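Local atomic coordinates of interleukin 22 (PDB entry 4O6K), a protein that probably acts as a secreted helical cytokine of the IL-10 family, signalling through cell-surface receptors in immune defence. Residues 49-62 and 97-111. Numbering follows the deposited sequence.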
ATOM      1  N   CYS A  49      -4.663   4.814   9.946  1.00 16.62           N
ATOM      2  CA  CYS A  49      -3.582   5.781   9.802  1.00 17.42           C
ATOM      3  C   CYS A  49      -2.214   5.105   9.740  1.00 12.64           C
ATOM      4  O   CYS A  49      -1.290   5.628   9.119  1.00 16.40           O
ATOM      5  CB  CYS A  49      -3.622   6.798  10.942  1.00 19.68           C
ATOM      6  SG  CYS A  49      -5.047   7.911  10.889  1.00 26.86           S
ATOM      7  N   ILE A  50      -2.082   3.952  10.391  1.00 15.79           N
ATOM      8  CA  ILE A  50      -0.848   3.175  10.306  1.00 13.95           C
ATOM      9  C   ILE A  50      -0.609   2.709   8.873  1.00 12.51           C
ATOM     10  O   ILE A  50       0.479   2.885   8.325  1.00 15.44           O
ATOM     11  CB  ILE A  50      -0.871   1.949  11.241  1.00 16.74           C
ATOM     12  CG1 ILE A  50      -0.738   2.385  12.700  1.00 18.12           C
ATOM     13  CG2 ILE A  50       0.260   0.996  10.895  1.00 13.24           C
ATOM     14  CD1 ILE A  50      -1.021   1.281  13.696  1.00 19.41           C
ATOM     15  N   ASN A  51      -1.638   2.129   8.265  1.00 14.85           N
ATOM     16  CA  ASN A  51      -1.539   1.662   6.890  1.00 16.27           C
ATOM     17  C   ASN A  51      -1.450   2.824   5.908  1.00 16.24           C
ATOM     18  O   ASN A  51      -0.852   2.702   4.840  1.00 16.49           O
ATOM     19  CB  ASN A  51      -2.730   0.766   6.541  1.00 10.37           C
ATOM     20  CG  ASN A  51      -2.618  -0.617   7.153  1.00 15.90           C
ATOM     21  OD1 ASN A  51      -1.753  -1.407   6.774  1.00 10.09           O
ATOM     22  ND2 ASN A  51      -3.497  -0.918   8.101  1.00 13.56           N
ATOM     23  N   ALA A  52      -2.049   3.953   6.276  1.00 15.40           N
ATOM     24  CA  ALA A  52      -1.988   5.156   5.456  1.00 17.14           C
ATOM     25  C   ALA A  52      -0.565   5.691   5.371  1.00 16.75           C
ATOM     26  O   ALA A  52      -0.171   6.288   4.369  1.00 16.68           O
ATOM     27  CB  ALA A  52      -2.919   6.223   6.010  1.00 17.57           C
ATOM     28  N   ARG A  53       0.205   5.473   6.430  1.00 13.88           N
ATOM     29  CA  ARG A  53       1.583   5.932   6.470  1.00 15.73           C
ATOM     30  C   ARG A  53       2.435   5.019   5.595  1.00 18.53           C
ATOM     31  O   ARG A  53       3.384   5.462   4.946  1.00 15.47           O
ATOM     32  CB  ARG A  53       2.108   5.953   7.906  1.00 21.29           C
ATOM     33  CG  ARG A  53       3.273   6.896   8.100  1.00 25.57           C
ATOM     34  CD  ARG A  53       2.749   8.312   7.904  1.00 31.73           C
ATOM     35  NE  ARG A  53       3.784   9.310   7.674  1.00 43.58           N
ATOM     36  CZ  ARG A  53       3.652  10.591   8.003  1.00 39.05           C
ATOM     37  NH1 ARG A  53       2.530  11.015   8.568  1.00 36.25           N
ATOM     38  NH2 ARG A  53       4.634  11.450   7.762  1.00 44.32           N
ATOM     39  N   ILE A  54       2.092   3.734   5.602  1.00 14.48           N
ATOM     40  CA  ILE A  54       2.725   2.753   4.728  1.00 15.98           C
ATOM     41  C   ILE A  54       2.385   3.050   3.268  1.00 15.18           C
ATOM     42  O   ILE A  54       3.225   2.902   2.378  1.00 14.24           O
ATOM     43  CB  ILE A  54       2.285   1.317   5.089  1.00 16.87           C
ATOM     44  CG1 ILE A  54       2.781   0.944   6.489  1.00 13.95           C
ATOM     45  CG2 ILE A  54       2.798   0.316   4.065  1.00 17.14           C
ATOM     46  CD1 ILE A  54       2.306  -0.416   6.966  1.00 18.35           C
ATOM     47  N   LEU A  55       1.150   3.490   3.037  1.00 14.87           N
ATOM     48  CA  LEU A  55       0.698   3.874   1.704  1.00 14.99           C
ATOM     49  C   LEU A  55       1.543   5.031   1.184  1.00 14.34           C
ATOM     50  O   LEU A  55       1.904   5.072   0.006  1.00 12.89           O
ATOM     51  CB  LEU A  55      -0.782   4.258   1.719  1.00 10.15           C
ATOM     52  CG  LEU A  55      -1.359   4.681   0.367  1.00 16.19           C
ATOM     53  CD1 LEU A  55      -1.201   3.563  -0.653  1.00 15.67           C
ATOM     54  CD2 LEU A  55      -2.817   5.087   0.504  1.00 14.43           C
ATOM     55  N   LYS A  56       1.842   5.971   2.078  1.00 16.96           N
ATOM     56  CA  LYS A  56       2.700   7.111   1.767  1.00 16.25           C
ATOM     57  C   LYS A  56       4.053   6.657   1.249  1.00 18.08           C
ATOM     58  O   LYS A  56       4.553   7.164   0.242  1.00 14.39           O
ATOM     59  CB  LYS A  56       2.911   7.970   3.014  1.00 18.52           C
ATOM     60  CG  LYS A  56       3.813   9.177   2.811  1.00 25.68           C
ATOM     61  CD  LYS A  56       3.738  10.093   4.024  1.00 26.29           C
ATOM     62  CE  LYS A  56       4.628  11.312   3.854  1.00 37.47           C
ATOM     63  NZ  LYS A  56       4.269  12.050   2.610  1.00 41.28           N
ATOM     64  N   TYR A  57       4.634   5.689   1.949  1.00 14.16           N
ATOM     65  CA  TYR A  57       5.919   5.117   1.572  1.00 17.92           C
ATOM     66  C   TYR A  57       5.828   4.409   0.225  1.00 19.65           C
ATOM     67  O   TYR A  57       6.759   4.464  -0.579  1.00 19.52           O
ATOM     68  CB  TYR A  57       6.412   4.154   2.651  1.00 21.90           C
ATOM     69  CG  TYR A  57       7.890   3.854   2.567  1.00 22.24           C
ATOM     70  CD1 TYR A  57       8.821   4.685   3.178  1.00 24.23           C
ATOM     71  CD2 TYR A  57       8.357   2.745   1.876  1.00 21.05           C
ATOM     72  CE1 TYR A  57      10.175   4.420   3.105  1.00 25.73           C
ATOM     73  CE2 TYR A  57       9.711   2.470   1.797  1.00 20.73           C
ATOM     74  CZ  TYR A  57      10.615   3.311   2.414  1.00 27.06           C
ATOM     75  OH  TYR A  57      11.964   3.045   2.340  1.00 30.84           O
ATOM     76  N   TYR A  58       4.702   3.738  -0.006  1.00 15.41           N
ATOM     77  CA  TYR A  58       4.439   3.065  -1.275  1.00 15.97           C
ATOM     78  C   TYR A  58       4.459   4.036  -2.450  1.00 16.39           C
ATOM     79  O   TYR A  58       5.063   3.758  -3.486  1.00 15.48           O
ATOM     80  CB  TYR A  58       3.090   2.344  -1.228  1.00 14.09           C
ATOM     81  CG  TYR A  58       3.188   0.843  -1.085  1.00 15.43           C
ATOM     82  CD1 TYR A  58       3.469   0.256   0.142  1.00 18.96           C
ATOM     83  CD2 TYR A  58       2.993   0.011  -2.180  1.00 16.71           C
ATOM     84  CE1 TYR A  58       3.555  -1.117   0.273  1.00 18.84           C
ATOM     85  CE2 TYR A  58       3.079  -1.362  -2.059  1.00 15.68           C
ATOM     86  CZ  TYR A  58       3.361  -1.922  -0.832  1.00 17.51           C
ATOM     87  OH  TYR A  58       3.446  -3.289  -0.709  1.00 15.79           O
ATOM     88  N   VAL A  59       3.792   5.172  -2.281  1.00 17.68           N
ATOM     89  CA  VAL A  59       3.702   6.177  -3.334  1.00 19.55           C
ATOM     90  C   VAL A  59       5.079   6.750  -3.658  1.00 19.41           C
ATOM     91  O   VAL A  59       5.415   6.968  -4.822  1.00 20.18           O
ATOM     92  CB  VAL A  59       2.747   7.320  -2.930  1.00 12.82           C
ATOM     93  CG1 VAL A  59       2.805   8.458  -3.939  1.00 18.43           C
ATOM     94  CG2 VAL A  59       1.324   6.798  -2.798  1.00 21.13           C
ATOM     95  N   ASN A  60       5.880   6.975  -2.621  1.00 17.77           N
ATOM     96  CA  ASN A  60       7.210   7.550  -2.788  1.00 19.96           C
ATOM     97  C   ASN A  60       8.258   6.568  -3.311  1.00 20.74           C
ATOM     98  O   ASN A  60       9.139   6.954  -4.077  1.00 22.40           O
ATOM     99  CB  ASN A  60       7.689   8.147  -1.461  1.00 21.91           C
ATOM    100  CG  ASN A  60       6.960   9.425  -1.101  1.00 26.75           C
ATOM    101  OD1 ASN A  60       6.535  10.180  -1.977  1.00 34.67           O
ATOM    102  ND2 ASN A  60       6.809   9.676   0.194  1.00 20.90           N
ATOM    103  N   HIS A  61       8.168   5.304  -2.907  1.00 18.98           N
ATOM    104  CA  HIS A  61       9.236   4.351  -3.198  1.00 18.05           C
ATOM    105  C   HIS A  61       8.832   3.210  -4.126  1.00 21.04           C
ATOM    106  O   HIS A  61       9.493   2.959  -5.134  1.00 24.46           O
ATOM    107  CB  HIS A  61       9.776   3.750  -1.897  1.00 18.85           C
ATOM    108  CG  HIS A  61      10.550   4.716  -1.056  1.00 21.20           C
ATOM    109  ND1 HIS A  61       9.944   5.639  -0.231  1.00 21.58           N
ATOM    110  CD2 HIS A  61      11.885   4.893  -0.904  1.00 17.79           C
ATOM    111  CE1 HIS A  61      10.872   6.347   0.389  1.00 25.03           C
ATOM    112  NE2 HIS A  61      12.057   5.915  -0.001  1.00 23.03           N
ATOM    113  N   VAL A  62       7.749   2.518  -3.787  1.00 20.22           N
ATOM    114  CA  VAL A  62       7.407   1.282  -4.481  1.00 19.79           C
ATOM    115  C   VAL A  62       6.794   1.521  -5.860  1.00 19.51           C
ATOM    116  O   VAL A  62       7.137   0.838  -6.826  1.00 20.63           O
ATOM    117  CB  VAL A  62       6.425   0.441  -3.636  1.00 18.77           C
ATOM    118  CG1 VAL A  62       6.046  -0.836  -4.364  1.00 16.34           C
ATOM    119  CG2 VAL A  62       7.038   0.123  -2.279  1.00 19.73           C
ATOM    120  N   ASP A  97       1.277  11.355  13.973  1.00 28.15           N
ATOM    121  CA  ASP A  97       2.295  10.933  13.055  1.00 30.06           C
ATOM    122  C   ASP A  97       2.811   9.544  13.378  1.00 29.59           C
ATOM    123  O   ASP A  97       3.562   9.360  14.277  1.00 30.50           O
ATOM    124  CB  ASP A  97       3.458  11.915  13.062  1.00 33.08           C
ATOM    125  CG  ASP A  97       4.611  11.478  12.189  1.00 38.74           C
ATOM    126  OD1 ASP A  97       4.466  10.559  11.410  1.00 38.76           O
ATOM    127  OD2 ASP A  97       5.650  12.096  12.259  1.00 43.82           O
ATOM    128  N   TYR A  98       2.389   8.588  12.585  1.00 31.87           N
ATOM    129  CA  TYR A  98       2.670   7.177  12.780  1.00 30.96           C
ATOM    130  C   TYR A  98       3.943   6.687  12.147  1.00 31.42           C
ATOM    131  O   TYR A  98       4.162   5.511  12.049  1.00 30.03           O
ATOM    132  CB  TYR A  98       1.511   6.320  12.327  1.00 25.55           C
ATOM    133  CG  TYR A  98       0.325   6.271  13.236  1.00 21.69           C
ATOM    134  CD1 TYR A  98       0.225   5.367  14.261  1.00 24.11           C
ATOM    135  CD2 TYR A  98      -0.713   7.091  13.046  1.00 23.34           C
ATOM    136  CE1 TYR A  98      -0.875   5.335  15.091  1.00 19.96           C
ATOM    137  CE2 TYR A  98      -1.821   7.064  13.875  1.00 24.30           C
ATOM    138  CZ  TYR A  98      -1.901   6.173  14.895  1.00 21.80           C
ATOM    139  OH  TYR A  98      -3.017   6.198  15.626  1.00 25.52           O
ATOM    140  N   SER A  99       4.784   7.601  11.731  1.00 31.36           N
ATOM    141  CA  SER A  99       6.132   7.247  11.418  1.00 34.05           C
ATOM    142  C   SER A  99       6.807   6.597  12.671  1.00 37.36           C
ATOM    143  O   SER A  99       7.678   5.802  12.550  1.00 36.47           O
ATOM    144  CB  SER A  99       6.889   8.415  10.827  1.00 35.99           C
ATOM    145  OG  SER A  99       6.136   9.148   9.866  1.00 36.57           O
ATOM    146  N   SER A 100       6.328   6.874  13.869  1.00 33.92           N
ATOM    147  CA  SER A 100       6.956   6.329  15.067  1.00 39.52           C
ATOM    148  C   SER A 100       6.348   4.994  15.493  1.00 45.27           C
ATOM    149  O   SER A 100       6.654   4.486  16.574  1.00 44.41           O
ATOM    150  CB  SER A 100       6.851   7.335  16.217  1.00 42.88           C
ATOM    151  OG  SER A 100       5.497   7.576  16.561  1.00 44.54           O
ATOM    152  N   HIS A 101       5.487   4.427  14.653  1.00 36.27           N
ATOM    153  CA  HIS A 101       4.886   3.128  14.947  1.00 32.55           C
ATOM    154  C   HIS A 101       5.779   1.983  14.458  1.00 29.68           C
ATOM    155  O   HIS A 101       6.373   2.073  13.383  1.00 30.17           O
ATOM    156  CB  HIS A 101       3.492   3.021  14.322  1.00 29.93           C
ATOM    157  CG  HIS A 101       2.685   1.878  14.853  1.00 28.17           C
ATOM    158  ND1 HIS A 101       2.821   0.589  14.384  1.00 25.69           N
ATOM    159  CD2 HIS A 101       1.750   1.825  15.830  1.00 27.18           C
ATOM    160  CE1 HIS A 101       1.995  -0.206  15.039  1.00 28.31           C
ATOM    161  NE2 HIS A 101       1.334   0.518  15.923  1.00 30.23           N
ATOM    162  N   PRO A 102       5.876   0.903  15.252  1.00 31.94           N
ATOM    163  CA  PRO A 102       6.718  -0.265  14.951  1.00 32.03           C
ATOM    164  C   PRO A 102       6.416  -0.946  13.613  1.00 26.09           C
ATOM    165  O   PRO A 102       7.340  -1.413  12.948  1.00 23.26           O
ATOM    166  CB  PRO A 102       6.402  -1.233  16.096  1.00 32.46           C
ATOM    167  CG  PRO A 102       5.893  -0.398  17.195  1.00 37.71           C
ATOM    168  CD  PRO A 102       5.302   0.844  16.609  1.00 32.51           C
ATOM    169  N   LEU A 103       5.146  -0.996  13.228  1.00 23.06           N
ATOM    170  CA  LEU A 103       4.744  -1.697  12.011  1.00 24.14           C
ATOM    171  C   LEU A 103       5.150  -0.957  10.740  1.00 23.41           C
ATOM    172  O   LEU A 103       5.499  -1.582   9.739  1.00 24.31           O
ATOM    173  CB  LEU A 103       3.234  -1.944  12.015  1.00 22.06           C
ATOM    174  CG  LEU A 103       2.748  -2.945  13.069  1.00 28.58           C
ATOM    175  CD1 LEU A 103       1.232  -3.047  13.068  1.00 20.57           C
ATOM    176  CD2 LEU A 103       3.382  -4.312  12.850  1.00 26.19           C
ATOM    177  N   VAL A 104       5.164   0.360  10.773  1.00 23.33           N
ATOM    178  CA  VAL A 104       5.592   1.145   9.675  1.00 24.01           C
ATOM    179  C   VAL A 104       7.080   0.945   9.506  1.00 22.47           C
ATOM    180  O   VAL A 104       7.513   0.707   8.468  1.00 21.28           O
ATOM    181  CB  VAL A 104       5.262   2.626   9.862  1.00 21.92           C
ATOM    182  CG1 VAL A 104       5.789   3.465   8.745  1.00 19.06           C
ATOM    183  CG2 VAL A 104       3.790   2.828  10.017  1.00 23.02           C
ATOM    184  N   LYS A 105       7.833   1.019  10.579  1.00 26.26           N
ATOM    185  CA  LYS A 105       9.265   0.769  10.522  1.00 24.90           C
ATOM    186  C   LYS A 105       9.566  -0.643  10.021  1.00 23.43           C
ATOM    187  O   LYS A 105      10.484  -0.847   9.295  1.00 22.38           O
ATOM    188  CB  LYS A 105       9.922   1.025  11.860  1.00 27.93           C
ATOM    189  CG  LYS A 105      10.310   2.460  12.091  1.00 29.48           C
ATOM    190  CD  LYS A 105      10.427   2.767  13.543  1.00 32.03           C
ATOM    191  CE  LYS A 105       9.084   2.569  14.183  1.00 40.17           C
ATOM    192  NZ  LYS A 105       8.362   3.790  14.560  1.00 33.66           N
ATOM    193  N   GLN A 106       8.742  -1.587  10.402  1.00 22.69           N
ATOM    194  CA  GLN A 106       8.947  -2.968   9.966  1.00 26.51           C
ATOM    195  C   GLN A 106       8.936  -3.125   8.473  1.00 24.22           C
ATOM    196  O   GLN A 106       9.806  -3.740   7.898  1.00 26.14           O
ATOM    197  CB  GLN A 106       7.930  -3.907  10.573  1.00 22.71           C
ATOM    198  CG  GLN A 106       8.151  -5.353  10.211  1.00 25.25           C
ATOM    199  CD  GLN A 106       7.054  -6.260  10.730  1.00 25.33           C
ATOM    200  OE1 GLN A 106       6.681  -6.171  11.846  1.00 31.49           O
ATOM    201  NE2 GLN A 106       6.537  -7.094   9.901  1.00 30.40           N
ATOM    202  N   PHE A 107       7.936  -2.536   7.851  1.00 21.00           N
ATOM    203  CA  PHE A 107       7.837  -2.557   6.425  1.00 23.16           C
ATOM    204  C   PHE A 107       9.088  -1.964   5.784  1.00 23.31           C
ATOM    205  O   PHE A 107       9.696  -2.566   4.941  1.00 23.01           O
ATOM    206  CB  PHE A 107       6.601  -1.865   5.915  1.00 22.39           C
ATOM    207  CG  PHE A 107       6.573  -1.787   4.445  1.00 27.66           C
ATOM    208  CD1 PHE A 107       6.426  -2.910   3.717  1.00 22.14           C
ATOM    209  CD2 PHE A 107       6.773  -0.591   3.791  1.00 29.01           C
ATOM    210  CE1 PHE A 107       6.444  -2.871   2.363  1.00 24.80           C
ATOM    211  CE2 PHE A 107       6.792  -0.525   2.431  1.00 23.95           C
ATOM    212  CZ  PHE A 107       6.634  -1.673   1.713  1.00 27.51           C
ATOM    213  N   LYS A 108       9.417  -0.761   6.211  1.00 18.68           N
ATOM    214  CA  LYS A 108      10.565  -0.079   5.727  1.00 24.65           C
ATOM    215  C   LYS A 108      11.845  -0.883   5.884  1.00 22.72           C
ATOM    216  O   LYS A 108      12.627  -1.019   4.971  1.00 19.06           O
ATOM    217  CB  LYS A 108      10.671   1.230   6.461  1.00 26.79           C
ATOM    218  CG  LYS A 108       9.602   2.234   6.110  1.00 25.81           C
ATOM    219  CD  LYS A 108      10.086   3.644   6.327  1.00 33.85           C
ATOM    220  CE  LYS A 108       9.400   4.296   7.500  1.00 34.75           C
ATOM    221  NZ  LYS A 108       8.904   5.675   7.291  1.00 36.33           N
ATOM    222  N   ARG A 109      11.996  -1.453   7.074  1.00 26.38           N
ATOM    223  CA  ARG A 109      13.098  -2.323   7.415  1.00 25.14           C
ATOM    224  C   ARG A 109      13.180  -3.528   6.524  1.00 24.41           C
ATOM    225  O   ARG A 109      14.188  -3.783   5.971  1.00 30.95           O
ATOM    226  CB  ARG A 109      13.019  -2.757   8.877  1.00 27.51           C
ATOM    227  CG  ARG A 109      14.103  -3.709   9.327  1.00 29.38           C
ATOM    228  CD  ARG A 109      14.203  -3.774  10.827  1.00 27.52           C
ATOM    229  NE  ARG A 109      13.073  -4.431  11.416  1.00 28.76           N
ATOM    230  CZ  ARG A 109      12.138  -3.819  12.085  1.00 25.89           C
ATOM    231  NH1 ARG A 109      12.188  -2.539  12.231  1.00 29.24           N
ATOM    232  NH2 ARG A 109      11.157  -4.486  12.578  1.00 25.23           N
ATOM    233  N   ASN A 110      12.109  -4.261   6.380  1.00 26.13           N
ATOM    234  CA  ASN A 110      12.023  -5.454   5.542  1.00 25.54           C
ATOM    235  C   ASN A 110      12.168  -5.145   4.054  1.00 26.32           C
ATOM    236  O   ASN A 110      12.737  -5.937   3.302  1.00 29.13           O
ATOM    237  CB  ASN A 110      10.718  -6.202   5.817  1.00 29.66           C
ATOM    238  CG  ASN A 110      10.693  -6.829   7.199  1.00 31.23           C
ATOM    239  OD1 ASN A 110      11.732  -6.962   7.849  1.00 31.45           O
ATOM    240  ND2 ASN A 110       9.511  -7.222   7.655  1.00 32.65           N
ATOM    241  N   TYR A 111      11.648  -3.997   3.632  1.00 21.59           N
ATOM    242  CA  TYR A 111      11.717  -3.602   2.231  1.00 25.93           C
ATOM    243  C   TYR A 111      13.159  -3.259   1.889  1.00 25.54           C
ATOM    244  O   TYR A 111      13.669  -3.647   0.837  1.00 27.08           O
ATOM    245  CB  TYR A 111      10.796  -2.414   1.945  1.00 26.22           C
ATOM    246  CG  TYR A 111      10.799  -1.956   0.504  1.00 25.82           C
ATOM    247  CD1 TYR A 111      10.270  -2.753  -0.503  1.00 28.15           C
ATOM    248  CD2 TYR A 111      11.325  -0.719   0.150  1.00 29.02           C
ATOM    249  CE1 TYR A 111      10.268  -2.335  -1.821  1.00 26.80           C
ATOM    250  CE2 TYR A 111      11.328  -0.293  -1.165  1.00 28.03           C
ATOM    251  CZ  TYR A 111      10.799  -1.104  -2.146  1.00 26.89           C
ATOM    252  OH  TYR A 111      10.800  -0.683  -3.455  1.00 26.62           O
TER
HETATM  253  O   HOH W   1       0.262   9.419  10.587  1.00 29.66           O
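Tyr57 and Phe107 both swing CG away from the backbone N (chi1 -162° and 175°), which sends each ring across the gap between two roughly parallel helices of this all-helical cytokine bundle of the IL-10 family. Segment 49-62 and helix 102-111 run the same way at a crossing angle of -27°, and Phe107 enters as a knob into a hole lined by Ile54, Tyr57, Tyr58 and Val62. A flat hydrocarbon ring suits this buried hole: Ile54 CG2 lies over one face, Val62 CG2 and Tyr57 CD2 sit at its edge, and Tyr58 CE1 comes within 3.4 Å of Phe107 CZ. Tyr58 OH is hydrogen-bonded to Ala126 O, so its polar end is satisfied outside the cluster. Over one face of the Tyr57 ring lies the aliphatic part of Lys108, its CG 3.9 Å from the centroid, while His61 ND1 lies over the opposite face.

Nearer the disulfide of Cys49 with Cys94, beta-branched Ile50 meets two rings with its longer arm, CG1 against Tyr98 CD1 and CD1 over the face of His101, 3.5 Å from its centroid, which leaves the other branch, CG2, to face Val104 CG2. His101 caps helix 102-111, its ND1 accepting from Leu103 N. At the solvent side Asp97 OD1 sits over the guanidinium face of Arg53, 3.5 Å from NH1, a salt bridge of charge alone. An alanine in place of Arg53 is likely to leave Asp97 without its opposite charge and uncover the Ser99 side of the turn. Asp97 OD1 closes an Asx turn, taking Ser99 N at 3.0 Å and, through its syn lone pair, Ser99 OG at 2.7 Å.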